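Local coordinates for uncharacterized protein (Bacillus thuringiensis serovar kurstaki, PDB 4XE7) that probably polymerises into actin-like filaments that help segregate plasmid DNA, as expected of a bacterial ParM-type cytoskeletal protein, at residues Y232-L237 with A245-G250. Residues are numbered along the deposited sequence; the frame is centred on the assembly and turned at random.
Sequences YAINDL and AFFEDG
Tyr232 and Ile234 pair with Phe247 and Ala245 through four backbone hydrogen bonds, two to each pair, where antiparallel strands 232-237 and 245-248 run at 158° with their axes 4.7 Å apart. Phe247 N reaches Tyr232 O at 2.8 Å in an almost straight bond, whereas Ala245 N meets Ile234 O from above the carbonyl plane. Between these pairs sits the non-hydrogen-bonded pair Ala233 and Phe246, and Ala233 CA lies 3.3 Å from Ala245 O in a CA-H...O contact. On the face carrying Tyr232, Ile234, Ala245 and Phe247, the Ile234 CD1 methyl touches Phe247 CE2 at 3.7 Å, the two side chains meeting diagonally. The other face holds Phe246, whose CG lies anti to the backbone N (chi1 179°); its CD1 comes 3.4 Å from Tyr232 O, and the ring edge faces Ala233 N. On that same face, covered by helix 337-362, Asn235 OD1 accepts a hydrogen bond from Asn244 ND2, and its own ND2 donates one to Ile368 O. The hairpin and strand 251-260 form the antiparallel meander beside parallel strand 366-370, as in the RNase H-like core of the actin/Hsp70 superfamily.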
# COMPACT_ATOMS: atom_id res chain seq x y z
N TYR A 232 14.62 -16.05 4.03
CA TYR A 232 14.35 -14.93 3.15
C TYR A 232 14.89 -13.64 3.75
O TYR A 232 14.57 -13.31 4.89
CB TYR A 232 12.84 -14.76 2.93
CG TYR A 232 12.09 -16.00 2.48
CD1 TYR A 232 12.11 -16.39 1.14
CD2 TYR A 232 11.34 -16.74 3.38
CE1 TYR A 232 11.42 -17.51 0.72
CE2 TYR A 232 10.64 -17.86 2.96
CZ TYR A 232 10.68 -18.24 1.62
OH TYR A 232 9.99 -19.36 1.19
N ALA A 233 15.65 -12.88 2.98
CA ALA A 233 15.85 -11.50 3.35
C ALA A 233 14.85 -10.68 2.53
O ALA A 233 14.76 -10.84 1.31
CB ALA A 233 17.29 -11.04 3.09
N ILE A 234 14.06 -9.86 3.21
CA ILE A 234 13.19 -8.94 2.49
C ILE A 234 13.63 -7.51 2.77
O ILE A 234 13.54 -7.01 3.90
CB ILE A 234 11.71 -9.12 2.86
CG1 ILE A 234 11.30 -10.58 2.63
CG2 ILE A 234 10.86 -8.20 1.99
CD1 ILE A 234 9.86 -10.91 3.02
N ASN A 235 14.11 -6.86 1.73
CA ASN A 235 14.58 -5.50 1.85
C ASN A 235 13.57 -4.53 1.26
O ASN A 235 13.33 -4.53 0.05
CB ASN A 235 15.95 -5.37 1.18
CG ASN A 235 16.95 -6.37 1.72
OD1 ASN A 235 17.64 -6.11 2.71
ND2 ASN A 235 17.02 -7.55 1.08
N ASP A 236 12.95 -3.74 2.13
CA ASP A 236 11.93 -2.78 1.73
C ASP A 236 12.59 -1.41 1.48
O ASP A 236 12.98 -0.72 2.43
CB ASP A 236 10.86 -2.67 2.83
CG ASP A 236 9.61 -1.92 2.38
OD1 ASP A 236 8.61 -1.94 3.14
OD2 ASP A 236 9.60 -1.32 1.28
N LEU A 237 12.70 -1.04 0.20
CA LEU A 237 13.39 0.20 -0.19
C LEU A 237 12.42 1.38 -0.31
O LEU A 237 11.61 1.44 -1.25
CB LEU A 237 14.14 0.00 -1.52
CG LEU A 237 14.89 -1.32 -1.59
CD1 LEU A 237 15.68 -1.44 -2.89
CD2 LEU A 237 15.81 -1.43 -0.38
N ALA A 245 14.95 -6.78 6.47
CA ALA A 245 14.36 -7.80 7.34
C ALA A 245 14.87 -9.18 6.98
O ALA A 245 14.99 -9.52 5.80
CB ALA A 245 12.82 -7.76 7.24
N PHE A 246 15.17 -9.99 8.00
CA PHE A 246 15.60 -11.36 7.75
C PHE A 246 14.68 -12.34 8.46
O PHE A 246 14.47 -12.26 9.67
CB PHE A 246 17.04 -11.56 8.17
CG PHE A 246 17.55 -12.96 7.98
CD1 PHE A 246 17.40 -13.62 6.77
CD2 PHE A 246 18.22 -13.61 9.01
CE1 PHE A 246 17.88 -14.89 6.60
CE2 PHE A 246 18.72 -14.89 8.84
CZ PHE A 246 18.55 -15.53 7.63
N PHE A 247 14.12 -13.27 7.69
CA PHE A 247 13.19 -14.26 8.22
C PHE A 247 13.78 -15.66 8.11
O PHE A 247 14.19 -16.10 7.04
CB PHE A 247 11.86 -14.21 7.47
CG PHE A 247 11.15 -12.88 7.56
CD1 PHE A 247 10.29 -12.61 8.62
CD2 PHE A 247 11.33 -11.92 6.58
CE1 PHE A 247 9.62 -11.39 8.69
CE2 PHE A 247 10.67 -10.69 6.65
CZ PHE A 247 9.82 -10.43 7.71
N GLU A 248 13.81 -16.36 9.24
CA GLU A 248 14.38 -17.70 9.34
C GLU A 248 13.36 -18.57 10.04
O GLU A 248 12.87 -18.21 11.10
CB GLU A 248 15.70 -17.66 10.11
CG GLU A 248 16.77 -18.63 9.63
CD GLU A 248 18.12 -18.37 10.29
OE1 GLU A 248 18.23 -17.45 11.13
OE2 GLU A 248 19.08 -19.10 9.96
N ASP A 249 13.04 -19.71 9.43
CA ASP A 249 12.08 -20.64 10.01
C ASP A 249 10.76 -19.93 10.32
O ASP A 249 10.14 -20.18 11.36
CB ASP A 249 12.66 -21.27 11.29
CG ASP A 249 13.88 -22.13 11.01
OD1 ASP A 249 13.79 -23.01 10.12
OD2 ASP A 249 14.92 -21.92 11.66
N GLY A 250 10.34 -19.04 9.43
CA GLY A 250 9.06 -18.37 9.56
C GLY A 250 8.98 -17.32 10.65
O GLY A 250 7.88 -16.91 11.03